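Local structure of odorant binding protein (AGAP010409-PA) (Anopheles gambiae, 3L4A) at residues Glu31-Asp35 / Pro36-Cys40; Val42-Ile45 / Gly46-Asn50; Asp59-Ala62 / Asn63-Asn66; Glu94-Cys97 / Glu98-Tyr101. The protein probably binds small odorant molecules, as a secreted, disulfide-bonded, mainly helical member of the PBP/GOBP family of insect odorant-binding proteins. All coordinates share one frame; numbering follows the deposited sequence.

Interaction 1. Residues Glu31-Asp35 / Pro36-Cys40; sequences EFPDD and PVTHC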
ATOM      1  N   GLU A  31      -5.187  -9.961   2.392  1.00 22.58           N
ATOM      2  CA  GLU A  31      -5.038  -9.873   3.835  0.56 21.65           C
ATOM      3  C   GLU A  31      -3.568  -9.648   4.171  1.00 21.44           C
ATOM      4  O   GLU A  31      -2.715 -10.448   3.799  1.00 20.69           O
ATOM      5  CB  GLU A  31      -5.544 -11.158   4.492  0.56 24.03           C
ATOM      6  CG  GLU A  31      -6.985 -11.495   4.139  0.56 22.88           C
ATOM      7  CD  GLU A  31      -7.379 -12.896   4.559  0.56 26.98           C
ATOM      8  OE1 GLU A  31      -6.478 -13.741   4.747  0.56 21.74           O
ATOM      9  OE2 GLU A  31      -8.593 -13.152   4.697  0.56 22.02           O
ATOM     10  N   PHE A  32      -3.273  -8.555   4.871  1.00 17.30           N
ATOM     11  CA  PHE A  32      -1.884  -8.199   5.167  1.00 13.97           C
ATOM     12  C   PHE A  32      -1.633  -7.974   6.652  1.00 16.59           C
ATOM     13  O   PHE A  32      -1.797  -6.870   7.157  1.00 18.79           O
ATOM     14  CB  PHE A  32      -1.476  -6.973   4.347  1.00 16.55           C
ATOM     15  CG  PHE A  32      -1.736  -7.134   2.887  1.00 15.01           C
ATOM     16  CD1 PHE A  32      -2.927  -6.693   2.332  1.00 16.79           C
ATOM     17  CD2 PHE A  32      -0.820  -7.779   2.068  1.00 14.00           C
ATOM     18  CE1 PHE A  32      -3.185  -6.863   0.987  1.00 18.60           C
ATOM     19  CE2 PHE A  32      -1.071  -7.954   0.722  1.00 17.65           C
ATOM     20  CZ  PHE A  32      -2.256  -7.490   0.176  1.00 18.60           C
ATOM     21  N   PRO A  33      -1.229  -9.038   7.361  1.00 17.49           N
ATOM     22  CA  PRO A  33      -0.998  -9.008   8.809  1.00 17.20           C
ATOM     23  C   PRO A  33       0.121  -8.056   9.217  1.00 15.62           C
ATOM     24  O   PRO A  33       0.978  -7.716   8.395  1.00 13.42           O
ATOM     25  CB  PRO A  33      -0.584 -10.450   9.131  1.00 20.45           C
ATOM     26  CG  PRO A  33      -1.057 -11.257   7.976  1.00 18.49           C
ATOM     27  CD  PRO A  33      -0.947 -10.361   6.785  1.00 16.86           C
ATOM     28  N   ASP A  34       0.108  -7.634  10.479  1.00 15.26           N
ATOM     29  CA  ASP A  34       1.062  -6.663  10.989  1.00 16.81           C
ATOM     30  C   ASP A  34       2.312  -7.370  11.510  1.00 20.76           C
ATOM     31  O   ASP A  34       2.532  -7.474  12.718  1.00 22.05           O
ATOM     32  CB  ASP A  34       0.401  -5.815  12.084  1.00 17.28           C
ATOM     33  CG  ASP A  34       1.234  -4.615  12.482  1.00 22.83           C
ATOM     34  OD1 ASP A  34       2.439  -4.582  12.166  1.00 22.68           O
ATOM     35  OD2 ASP A  34       0.680  -3.702  13.134  1.00 23.86           O
ATOM     36  N   ASP A  35       3.125  -7.860  10.580  1.00 13.94           N
ATOM     37  CA  ASP A  35       4.363  -8.562  10.908  1.00 13.30           C
ATOM     38  C   ASP A  35       5.485  -8.059   9.995  1.00 13.16           C
ATOM     39  O   ASP A  35       5.210  -7.529   8.926  1.00 11.74           O
ATOM     40  CB  ASP A  35       4.158 -10.073  10.753  1.00 11.08           C
ATOM     41  CG  ASP A  35       4.057 -10.510   9.304  1.00 11.71           C
ATOM     42  OD1 ASP A  35       2.929 -10.728   8.821  1.00 13.63           O
ATOM     43  OD2 ASP A  35       5.111 -10.647   8.655  1.00 12.16           O
ATOM     44  N   PRO A  36       6.750  -8.217  10.406  1.00 10.83           N
ATOM     45  CA  PRO A  36       7.866  -7.621   9.659  1.00 13.62           C
ATOM     46  C   PRO A  36       7.987  -8.082   8.205  1.00  9.79           C
ATOM     47  O   PRO A  36       8.353  -7.281   7.347  1.00 11.59           O
ATOM     48  CB  PRO A  36       9.096  -8.062  10.457  1.00 19.05           C
ATOM     49  CG  PRO A  36       8.585  -8.280  11.838  1.00 21.38           C
ATOM     50  CD  PRO A  36       7.196  -8.816  11.676  1.00 17.37           C
ATOM     51  N   VAL A  37       7.703  -9.351   7.934  1.00  9.94           N
ATOM     52  CA  VAL A  37       7.768  -9.857   6.566  1.00  7.46           C
ATOM     53  C   VAL A  37       6.711  -9.176   5.716  1.00 10.39           C
ATOM     54  O   VAL A  37       7.003  -8.642   4.641  1.00  8.99           O
ATOM     55  CB  VAL A  37       7.570 -11.383   6.517  1.00  9.72           C
ATOM     56  CG1 VAL A  37       7.544 -11.873   5.073  1.00  9.13           C
ATOM     57  CG2 VAL A  37       8.685 -12.069   7.286  1.00 10.88           C
ATOM     58  N   THR A  38       5.478  -9.182   6.207  1.00  9.09           N
ATOM     59  CA  THR A  38       4.384  -8.524   5.499  1.00  6.91           C
ATOM     60  C   THR A  38       4.638  -7.025   5.319  1.00  6.90           C
ATOM     61  O   THR A  38       4.257  -6.453   4.294  1.00  7.48           O
ATOM     62  CB  THR A  38       3.041  -8.761   6.197  1.00 10.82           C
ATOM     63  OG1 THR A  38       2.773 -10.170   6.212  1.00 10.96           O
ATOM     64  CG2 THR A  38       1.920  -8.070   5.448  1.00 10.28           C
ATOM     65  N   HIS A  39       5.264  -6.384   6.297  1.00  8.17           N
ATOM     66  CA  HIS A  39       5.598  -4.970   6.127  1.00 10.31           C
ATOM     67  C   HIS A  39       6.410  -4.783   4.857  1.00  8.59           C
ATOM     68  O   HIS A  39       6.113  -3.922   4.028  1.00  9.15           O
ATOM     69  CB  HIS A  39       6.413  -4.426   7.299  1.00  9.44           C
ATOM     70  CG  HIS A  39       5.675  -4.397   8.597  1.00 10.27           C
ATOM     71  ND1 HIS A  39       6.311  -4.162   9.798  1.00 16.74           N
ATOM     72  CD2 HIS A  39       4.367  -4.582   8.894  1.00  7.85           C
ATOM     73  CE1 HIS A  39       5.423  -4.194  10.777  1.00 15.68           C
ATOM     74  NE2 HIS A  39       4.236  -4.448  10.257  1.00 13.06           N
ATOM     75  N   CYS A  40       7.460  -5.580   4.711  1.00  7.63           N
ATOM     76  CA  CYS A  40       8.315  -5.474   3.542  1.00  8.71           C
ATOM     77  C   CYS A  40       7.615  -5.920   2.265  1.00  8.63           C
ATOM     78  O   CYS A  40       7.855  -5.359   1.197  1.00  8.30           O
ATOM     79  CB  CYS A  40       9.626  -6.237   3.745  1.00  8.86           C
ATOM     80  SG  CYS A  40      10.729  -5.485   4.968  1.00 11.54           S
TER
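The N-cap of helix 36-48 is Asp35, whose carboxylate takes hold of Thr38 by two bonds, one to each oxygen. OD2 of Asp35 accepts from the backbone N of Thr38 at 2.9 Å along an almost straight path (N-H...O 173°), with the donor above the carboxylate plane. OD1 of Asp35 receives the hydroxyl OG1 of Thr38 at 2.7 Å, on its syn side. What folds the acid over the first turn is its torsion: CG sits between the backbone N and the carbonyl carbon (chi1 72°). Aspartate suits the place because its short side chain can fold back onto the first turn, and its negative charge is probably favoured beside the helix's positive end. Pro36 follows naturally, since the first turn of a helix does not need its missing N-H. Of this protein's three disulfides, the one through Cys40 runs from this helix to Cys97 on helix 96-105, while Tyr27 of helix 21-28 also bonds Thr38 OG1. The methyl of Thr38 serves the loop instead, with CG2 lying 3.7 Å from Phe32 CB, at the edge of that ring, and 3.1 Å from Pro33 O. Asp34, at the centre of an inverse gamma turn, meets His39: NE2 donates to Asp34 OD1 at 2.6 Å, the oxygen lying in the imidazole plane although carboxylate and ring are turned 54° apart. Such a partner would probably favour a protonated imidazole. Over one face of the same ring stands Asp35 O, 3.1 Å from His39 CD2; this oxygen also accepts from His39 N at 2.9 Å.

Interaction 2. Residues Val42-Ile45 / Gly46-Asn50; sequences VRCI and GLELN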
ATOM      1  N   VAL A  42       4.362  -5.551   1.619  1.00  7.12           N
ATOM      2  CA  VAL A  42       3.494  -4.446   1.246  1.00  8.32           C
ATOM      3  C   VAL A  42       4.299  -3.312   0.612  1.00  6.89           C
ATOM      4  O   VAL A  42       3.897  -2.744  -0.406  1.00  6.89           O
ATOM      5  CB  VAL A  42       2.700  -3.961   2.460  1.00  7.13           C
ATOM      6  CG1 VAL A  42       2.094  -2.585   2.186  1.00  8.87           C
ATOM      7  CG2 VAL A  42       1.638  -4.999   2.808  1.00  8.50           C
ATOM      8  N   ARG A  43       5.456  -3.003   1.181  1.00  7.50           N
ATOM      9  CA  ARG A  43       6.347  -2.029   0.552  1.00  7.35           C
ATOM     10  C   ARG A  43       6.680  -2.442  -0.883  1.00  8.54           C
ATOM     11  O   ARG A  43       6.609  -1.635  -1.804  1.00  8.58           O
ATOM     12  CB  ARG A  43       7.631  -1.861   1.353  1.00  7.90           C
ATOM     13  CG  ARG A  43       8.666  -0.987   0.660  1.00  9.29           C
ATOM     14  CD  ARG A  43       9.836  -0.708   1.573  1.00  9.04           C
ATOM     15  NE  ARG A  43      10.886   0.055   0.900  1.00 12.73           N
ATOM     16  CZ  ARG A  43      11.885  -0.498   0.220  1.00 14.42           C
ATOM     17  NH1 ARG A  43      11.983  -1.821   0.136  1.00 16.36           N
ATOM     18  NH2 ARG A  43      12.793   0.270  -0.362  1.00 18.06           N
ATOM     19  N   CYS A  44       7.056  -3.702  -1.071  1.00  7.49           N
ATOM     20  CA  CYS A  44       7.448  -4.195  -2.383  1.00  6.76           C
ATOM     21  C   CYS A  44       6.319  -4.045  -3.397  1.00  7.87           C
ATOM     22  O   CYS A  44       6.533  -3.579  -4.511  1.00  8.24           O
ATOM     23  CB  CYS A  44       7.884  -5.658  -2.276  1.00  6.92           C
ATOM     24  SG  CYS A  44       8.449  -6.371  -3.838  1.00 10.41           S
ATOM     25  N   ILE A  45       5.110  -4.455  -3.017  1.00  9.63           N
ATOM     26  CA  ILE A  45       3.968  -4.366  -3.928  1.00  7.88           C
ATOM     27  C   ILE A  45       3.688  -2.904  -4.281  1.00  9.11           C
ATOM     28  O   ILE A  45       3.428  -2.559  -5.439  1.00  9.48           O
ATOM     29  CB  ILE A  45       2.700  -4.992  -3.312  1.00 12.17           C
ATOM     30  CG1 ILE A  45       2.893  -6.496  -3.073  1.00 15.44           C
ATOM     31  CG2 ILE A  45       1.490  -4.714  -4.197  1.00 21.96           C
ATOM     32  CD1 ILE A  45       3.246  -7.278  -4.293  1.00 19.97           C
ATOM     33  N   GLY A  46       3.758  -2.034  -3.283  1.00  8.07           N
ATOM     34  CA  GLY A  46       3.518  -0.622  -3.510  1.00  9.52           C
ATOM     35  C   GLY A  46       4.539  -0.027  -4.457  1.00  9.99           C
ATOM     36  O   GLY A  46       4.192   0.753  -5.348  1.00 10.38           O
ATOM     37  N   LEU A  47       5.807  -0.380  -4.271  1.00  7.46           N
ATOM     38  CA  LEU A  47       6.854   0.104  -5.170  1.00  8.88           C
ATOM     39  C   LEU A  47       6.671  -0.416  -6.591  1.00 10.75           C
ATOM     40  O   LEU A  47       6.770   0.351  -7.547  1.00 12.63           O
ATOM     41  CB  LEU A  47       8.236  -0.292  -4.647  1.00 10.49           C
ATOM     42  CG  LEU A  47       8.674   0.375  -3.344  1.00 10.80           C
ATOM     43  CD1 LEU A  47       9.982  -0.230  -2.858  1.00 15.70           C
ATOM     44  CD2 LEU A  47       8.813   1.891  -3.535  1.00 12.72           C
ATOM     45  N   GLU A  48       6.402  -1.713  -6.721  1.00 10.51           N
ATOM     46  CA  GLU A  48       6.299  -2.356  -8.035  1.00 10.25           C
ATOM     47  C   GLU A  48       5.121  -1.838  -8.843  1.00 13.03           C
ATOM     48  O   GLU A  48       5.216  -1.691 -10.064  1.00 14.66           O
ATOM     49  CB  GLU A  48       6.182  -3.870  -7.879  1.00 13.43           C
ATOM     50  CG  GLU A  48       7.488  -4.547  -7.563  1.00 19.71           C
ATOM     51  CD  GLU A  48       8.489  -4.395  -8.687  1.00 26.12           C
ATOM     52  OE1 GLU A  48       8.075  -4.446  -9.868  1.00 25.16           O
ATOM     53  OE2 GLU A  48       9.684  -4.216  -8.388  1.00 40.97           O
ATOM     54  N   LEU A  49       4.012  -1.569  -8.163  1.00 10.88           N
ATOM     55  CA  LEU A  49       2.815  -1.054  -8.823  1.00 11.22           C
ATOM     56  C   LEU A  49       2.815   0.471  -8.915  1.00 11.13           C
ATOM     57  O   LEU A  49       1.853   1.062  -9.397  1.00 14.48           O
ATOM     58  CB  LEU A  49       1.551  -1.538  -8.103  1.00 11.06           C
ATOM     59  CG  LEU A  49       1.333  -3.056  -8.096  1.00 11.72           C
ATOM     60  CD1 LEU A  49       0.092  -3.436  -7.312  1.00 16.59           C
ATOM     61  CD2 LEU A  49       1.227  -3.547  -9.524  1.00 16.99           C
ATOM     62  N   ASN A  50       3.902   1.088  -8.458  1.00 10.17           N
ATOM     63  CA  ASN A  50       4.057   2.543  -8.384  0.51 12.33           C
ATOM     64  C   ASN A  50       2.910   3.236  -7.666  1.00 11.87           C
ATOM     65  O   ASN A  50       2.472   4.329  -8.031  1.00 12.75           O
ATOM     66  CB  ASN A  50       4.351   3.185  -9.741  0.51 12.93           C
ATOM     67  CG  ASN A  50       5.245   4.399  -9.606  0.51 15.53           C
ATOM     68  OD1 ASN A  50       5.849   4.612  -8.549  0.51 12.34           O
ATOM     69  ND2 ASN A  50       5.341   5.199 -10.662  0.51 18.26           N
TER
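Four successive backbone bonds of the alpha-helical kind join 42-45 to 46-50: Leu47 N gives to Arg43 O at 2.9 Å and Glu48 N to Cys44 O at 2.9 Å, flanked by Gly46 N to Val42 O at 3.0 Å and Leu49 N to Ile45 O. They belong to the last turns of helix 36-48, which closes in a Schellman motif: Asn50 swings to a positive phi (52°), a conformation asparagine tolerates better than most residues, and its N returns to Leu47 O at 3.1 Å. The CG of Arg43 points opposite the backbone N (chi1 173°) and the chain runs extended to NE, carrying NH2 out to a salt bridge with OD2 of Asp54. Leu47, one turn on, lays CD1 over the centre of one face of the guanidinium, 3.6 Å from Arg43 CZ, so that an apolar methyl covers the planar face while the N-H groups round the rim remain able to bond. Cys44, on another side of the helix, forms the disulfide with Cys11 of helix 5-14, which Ile45 and Glu48 also touch. Gly46, buried, has no side chain to add to the packing. The CB branch of Ile45 and the forked end of Leu49 lie side by side, pointing the same way, with Ile45 CG2 3.6 Å from Leu49 CD1.

Interaction 3. Residues Asp59-Ala62 / Asn63-Asn66; sequences DLQA and NWEN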
ATOM      1  N   ASP A  59       1.053   7.578  -3.759  1.00 11.12           N
ATOM      2  CA  ASP A  59       0.469   8.298  -4.882  1.00 12.94           C
ATOM      3  C   ASP A  59      -1.031   8.118  -4.792  1.00 12.51           C
ATOM      4  O   ASP A  59      -1.566   7.069  -5.147  1.00 10.56           O
ATOM      5  CB  ASP A  59       1.003   7.810  -6.240  1.00 14.47           C
ATOM      6  CG  ASP A  59       0.313   8.489  -7.426  1.00 11.42           C
ATOM      7  OD1 ASP A  59      -0.647   9.252  -7.219  1.00 14.33           O
ATOM      8  OD2 ASP A  59       0.707   8.245  -8.591  1.00 16.77           O
ATOM      9  N   LEU A  60      -1.714   9.148  -4.298  1.00  9.92           N
ATOM     10  CA  LEU A  60      -3.146   9.063  -4.082  1.00 12.26           C
ATOM     11  C   LEU A  60      -3.960   8.888  -5.377  1.00  7.24           C
ATOM     12  O   LEU A  60      -5.000   8.231  -5.381  1.00 10.69           O
ATOM     13  CB  LEU A  60      -3.622  10.263  -3.252  1.00 13.23           C
ATOM     14  CG  LEU A  60      -2.985  10.286  -1.855  1.00 12.14           C
ATOM     15  CD1 LEU A  60      -3.312  11.573  -1.088  1.00 14.57           C
ATOM     16  CD2 LEU A  60      -3.407   9.070  -1.065  1.00 13.76           C
ATOM     17  N   GLN A  61      -3.499   9.481  -6.476  1.00 10.35           N
ATOM     18  CA  GLN A  61      -4.187   9.289  -7.751  1.00  9.79           C
ATOM     19  C   GLN A  61      -4.048   7.852  -8.261  1.00  7.60           C
ATOM     20  O   GLN A  61      -5.023   7.252  -8.724  1.00 10.84           O
ATOM     21  CB  GLN A  61      -3.679  10.278  -8.804  1.00 12.03           C
ATOM     22  CG  GLN A  61      -4.315  10.063 -10.165  1.00 10.19           C
ATOM     23  CD  GLN A  61      -5.812  10.325 -10.170  1.00  9.65           C
ATOM     24  OE1 GLN A  61      -6.305  11.195  -9.443  1.00 11.54           O
ATOM     25  NE2 GLN A  61      -6.544   9.585 -10.988  1.00 10.91           N
ATOM     26  N   ALA A  62      -2.839   7.304  -8.152  1.00 13.52           N
ATOM     27  CA  ALA A  62      -2.597   5.916  -8.535  1.00 13.81           C
ATOM     28  C   ALA A  62      -3.450   4.950  -7.710  1.00 11.53           C
ATOM     29  O   ALA A  62      -4.021   4.000  -8.232  1.00 12.41           O
ATOM     30  CB  ALA A  62      -1.126   5.578  -8.398  1.00 13.04           C
ATOM     31  N   ASN A  63      -3.541   5.203  -6.410  1.00 11.11           N
ATOM     32  CA  ASN A  63      -4.404   4.389  -5.561  1.00  9.52           C
ATOM     33  C   ASN A  63      -5.897   4.543  -5.872  1.00  9.09           C
ATOM     34  O   ASN A  63      -6.654   3.576  -5.853  1.00 10.97           O
ATOM     35  CB  ASN A  63      -4.090   4.644  -4.086  1.00  9.33           C
ATOM     36  CG  ASN A  63      -2.846   3.919  -3.644  1.00 10.31           C
ATOM     37  OD1 ASN A  63      -2.902   2.737  -3.288  1.00 10.99           O
ATOM     38  ND2 ASN A  63      -1.707   4.597  -3.694  1.00 11.51           N
ATOM     39  N   TRP A  64      -6.320   5.768  -6.174  1.00 10.10           N
ATOM     40  CA  TRP A  64      -7.693   6.014  -6.594  1.00  9.39           C
ATOM     41  C   TRP A  64      -8.002   5.156  -7.811  1.00  9.45           C
ATOM     42  O   TRP A  64      -9.034   4.504  -7.877  1.00 11.83           O
ATOM     43  CB  TRP A  64      -7.852   7.501  -6.931  1.00 11.16           C
ATOM     44  CG  TRP A  64      -9.191   7.897  -7.494  1.00 10.18           C
ATOM     45  CD1 TRP A  64      -9.479   8.190  -8.805  1.00 11.82           C
ATOM     46  CD2 TRP A  64     -10.410   8.082  -6.769  1.00  8.18           C
ATOM     47  NE1 TRP A  64     -10.798   8.527  -8.932  1.00 13.24           N
ATOM     48  CE2 TRP A  64     -11.398   8.470  -7.702  1.00 11.01           C
ATOM     49  CE3 TRP A  64     -10.768   7.950  -5.426  1.00  9.32           C
ATOM     50  CZ2 TRP A  64     -12.709   8.733  -7.330  1.00 12.55           C
ATOM     51  CZ3 TRP A  64     -12.075   8.209  -5.057  1.00 13.93           C
ATOM     52  CH2 TRP A  64     -13.033   8.595  -6.010  1.00 11.14           C
ATOM     53  N   GLU A  65      -7.080   5.140  -8.762  1.00 11.62           N
ATOM     54  CA  GLU A  65      -7.271   4.346  -9.968  1.00 11.43           C
ATOM     55  C   GLU A  65      -7.240   2.847  -9.665  1.00 12.99           C
ATOM     56  O   GLU A  65      -7.934   2.066 -10.315  1.00 17.93           O
ATOM     57  CB  GLU A  65      -6.229   4.730 -11.018  1.00 12.70           C
ATOM     58  CG  GLU A  65      -6.435   6.134 -11.560  1.00 12.02           C
ATOM     59  CD  GLU A  65      -5.309   6.594 -12.477  1.00 16.75           C
ATOM     60  OE1 GLU A  65      -4.525   5.747 -12.951  1.00 26.47           O
ATOM     61  OE2 GLU A  65      -5.213   7.813 -12.730  1.00 13.49           O
ATOM     62  N   ASN A  66      -6.467   2.456  -8.657  1.00 13.36           N
ATOM     63  CA  ASN A  66      -6.374   1.047  -8.265  1.00 13.22           C
ATOM     64  C   ASN A  66      -7.600   0.581  -7.475  1.00 15.66           C
ATOM     65  O   ASN A  66      -7.754  -0.610  -7.196  1.00 19.00           O
ATOM     66  CB  ASN A  66      -5.087   0.815  -7.470  1.00 12.99           C
ATOM     67  CG  ASN A  66      -4.696  -0.656  -7.394  1.00 11.02           C
ATOM     68  OD1 ASN A  66      -4.790  -1.385  -8.380  1.00 17.92           O
ATOM     69  ND2 ASN A  66      -4.246  -1.089  -6.219  1.00 12.82           N
TER
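A bend in Gln61 at chi2 (65°), after a CG set opposite the backbone N, turns its amide along the helix toward Glu65, whose own chain starts beside its backbone N and then runs extended. The two side chains meet one turn apart on helix 60-66: NE2 of Gln61 donates to OE2 of Glu65 at 2.8 Å, in the amide plane and nearly straight (172°), reaching the carboxylate oxygen on its anti side. Asp59 is the N-cap of this helix. Its OD1 accepts from Ala62 N at 3.1 Å from above the carboxylate plane, and also from Leu133 N, in a segment that probably belongs to the construct's tag. Asp59 O has two donors from one residue: Asn63 N at 3.0 Å, and Asn63 ND2 at 2.9 Å from above the carbonyl plane (51° out of it). Asparagine is just long enough to curl back in this way; ND2 also bonds Leu51 O, and OD1 pairs with Tyr111 OH. The Gln61 amide is also bonded beyond the helix, OE1 to Ala73 N and NE2 to Asp71 O, so the amide is fixed in rotation, and it can tie an acidic side chain to the following loop without carrying a charge of its own.

Interaction 4. Residues Glu94-Cys97 / Glu98-Tyr101; sequences EDLC and ERAY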
ATOM      1  N   GLU A  94      11.965   5.016  10.834  1.00 20.96           N
ATOM      2  CA  GLU A  94      13.275   4.690  10.279  0.54 22.00           C
ATOM      3  C   GLU A  94      13.239   3.456   9.383  1.00 15.73           C
ATOM      4  O   GLU A  94      13.897   3.409   8.347  1.00 18.59           O
ATOM      5  CB  GLU A  94      14.290   4.477  11.404  0.54 26.41           C
ATOM      6  CG  GLU A  94      14.212   5.498  12.530  0.54 24.24           C
ATOM      7  CD  GLU A  94      13.325   5.046  13.679  0.54 33.34           C
ATOM      8  OE1 GLU A  94      12.142   4.715  13.439  0.54 25.76           O
ATOM      9  OE2 GLU A  94      13.814   5.031  14.829  0.54 34.77           O
ATOM     10  N   ASP A  95      12.467   2.458   9.794  1.00 18.61           N
ATOM     11  CA  ASP A  95      12.349   1.223   9.028  1.00 18.68           C
ATOM     12  C   ASP A  95      11.471   1.456   7.796  1.00 13.40           C
ATOM     13  O   ASP A  95      10.290   1.769   7.930  1.00 13.46           O
ATOM     14  CB  ASP A  95      11.755   0.124   9.907  1.00 17.00           C
ATOM     15  CG  ASP A  95      11.793  -1.235   9.248  1.00 19.50           C
ATOM     16  OD1 ASP A  95      12.511  -2.120   9.751  1.00 33.07           O
ATOM     17  OD2 ASP A  95      11.118  -1.422   8.222  1.00 13.44           O
ATOM     18  N   LEU A  96      12.053   1.308   6.608  1.00 11.69           N
ATOM     19  CA  LEU A  96      11.343   1.583   5.351  1.00 12.50           C
ATOM     20  C   LEU A  96      10.127   0.692   5.132  1.00 13.23           C
ATOM     21  O   LEU A  96       9.133   1.110   4.543  1.00 11.02           O
ATOM     22  CB  LEU A  96      12.283   1.439   4.152  1.00 14.97           C
ATOM     23  CG  LEU A  96      13.396   2.470   3.997  1.00 20.82           C
ATOM     24  CD1 LEU A  96      14.051   2.304   2.638  1.00 20.24           C
ATOM     25  CD2 LEU A  96      12.846   3.880   4.160  1.00 19.17           C
ATOM     26  N   CYS A  97      10.211  -0.551   5.583  1.00  9.92           N
ATOM     27  CA  CYS A  97       9.077  -1.448   5.440  1.00  9.42           C
ATOM     28  C   CYS A  97       7.966  -1.048   6.395  1.00  8.85           C
ATOM     29  O   CYS A  97       6.796  -1.013   6.016  1.00  9.11           O
ATOM     30  CB  CYS A  97       9.494  -2.885   5.715  1.00 10.30           C
ATOM     31  SG  CYS A  97      10.729  -3.493   4.565  1.00 11.42           S
ATOM     32  N   GLU A  98       8.324  -0.762   7.642  1.00 10.03           N
ATOM     33  CA  GLU A  98       7.324  -0.330   8.609  1.00 10.11           C
ATOM     34  C   GLU A  98       6.644   0.961   8.133  1.00  8.94           C
ATOM     35  O   GLU A  98       5.432   1.136   8.291  1.00  9.46           O
ATOM     36  CB  GLU A  98       7.960  -0.130   9.990  1.00 12.51           C
ATOM     37  CG  GLU A  98       6.960   0.234  11.077  1.00 17.32           C
ATOM     38  CD  GLU A  98       7.639   0.554  12.393  1.00 28.05           C
ATOM     39  OE1 GLU A  98       7.030   1.264  13.219  1.00 33.16           O
ATOM     40  OE2 GLU A  98       8.787   0.102  12.588  1.00 27.41           O
ATOM     41  N   ARG A  99       7.430   1.859   7.547  1.00  8.96           N
ATOM     42  CA  ARG A  99       6.904   3.115   7.027  1.00  7.83           C
ATOM     43  C   ARG A  99       5.854   2.880   5.939  1.00  9.67           C
ATOM     44  O   ARG A  99       4.772   3.481   5.971  1.00  9.46           O
ATOM     45  CB  ARG A  99       8.037   3.995   6.498  1.00 11.27           C
ATOM     46  CG  ARG A  99       7.597   5.391   6.101  1.00 10.13           C
ATOM     47  CD  ARG A  99       8.671   6.100   5.306  1.00 12.13           C
ATOM     48  NE  ARG A  99       9.866   6.309   6.114  1.00 11.71           N
ATOM     49  CZ  ARG A  99      11.027   6.726   5.627  1.00 20.59           C
ATOM     50  NH1 ARG A  99      11.150   6.976   4.329  1.00 18.51           N
ATOM     51  NH2 ARG A  99      12.066   6.885   6.437  1.00 18.85           N
ATOM     52  N   ALA A 100       6.170   2.018   4.973  1.00  7.32           N
ATOM     53  CA  ALA A 100       5.234   1.734   3.893  1.00  8.66           C
ATOM     54  C   ALA A 100       3.971   1.085   4.436  1.00  8.94           C
ATOM     55  O   ALA A 100       2.866   1.418   4.019  1.00  7.94           O
ATOM     56  CB  ALA A 100       5.879   0.835   2.831  1.00  9.67           C
ATOM     57  N   TYR A 101       4.128   0.145   5.365  1.00  7.89           N
ATOM     58  CA  TYR A 101       2.969  -0.535   5.920  1.00  7.12           C
ATOM     59  C   TYR A 101       2.061   0.449   6.663  1.00  8.82           C
ATOM     60  O   TYR A 101       0.838   0.439   6.482  1.00  8.36           O
ATOM     61  CB  TYR A 101       3.423  -1.664   6.843  1.00  9.02           C
ATOM     62  CG  TYR A 101       2.296  -2.536   7.344  1.00  8.21           C
ATOM     63  CD1 TYR A 101       1.723  -2.310   8.588  1.00 10.50           C
ATOM     64  CD2 TYR A 101       1.817  -3.596   6.585  1.00 10.09           C
ATOM     65  CE1 TYR A 101       0.689  -3.108   9.051  1.00 14.33           C
ATOM     66  CE2 TYR A 101       0.777  -4.401   7.039  1.00 11.57           C
ATOM     67  CZ  TYR A 101       0.223  -4.147   8.275  1.00 13.17           C
ATOM     68  OH  TYR A 101      -0.805  -4.933   8.749  1.00 16.02           O
TER
HETATM   69  O   HOH W   1      11.250   2.146  12.466  1.00 24.67           O
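Leu96 and Arg99 lie side by side and point the same way, the leucine spreading CD2 over one face of the guanidinium. The methyl is offset toward the rim and comes closest to NH1 of Arg99, 3.5 Å from Leu96 CD2. A bend in Arg99 at chi3 (-64°) brings its flat end against Leu96 CD2, where NH2 bonds Ile93 O just before the helix and NH1 bonds Asp54 O weakly. Asp95 and Glu98, by contrast, cross at about a right angle, with carboxylate planes 39° apart. Asp95 is the N-cap of helix 96-105: OD2 accepts from Glu98 N at 2.9 Å on its anti side (N-H...O 166°) and, weakly, from Cys97 N. An acid suits the place, its oxygen able to accept from N-H groups of the first turn, which otherwise have no carbonyl partner within the helix. Farther along, Tyr101 sets this helix against Val42 of helix 36-48. The carboxylates of Asp95 and Glu98 stay apart, OD2 to OE2 5.2 Å, which probably limits their repulsion. Water 1 bridges the flank, accepting from Asp95 N at 3.0 Å and donating to Glu98 OE2 at 3.2 Å.

How the interactions relate
Interactions 1, 2 and 4 are surface contacts, and interaction 3 is partly buried. Interactions 1 and 2 occupy the start and end of the same helix, 36-48, and meet where Phe32 packs on Val42. Interaction 4 borders both: it is joined to interaction 1 by the Cys40-Cys97 disulfide and by Phe32 O with Tyr101 OH, and to interaction 2 by apolar packing of Arg43 on Ala100. Interaction 3 lies on the far side of the chain's centre from interactions 1 and 4, about 21 and 20 Å away between centres; of the other three it touches only interaction 2, through Asn50. Aspartate N-caps recur in 1, 3 and 4, whereas 2 holds a helix C-terminus; leucine-covered guanidinium groups appear in 2 and 4.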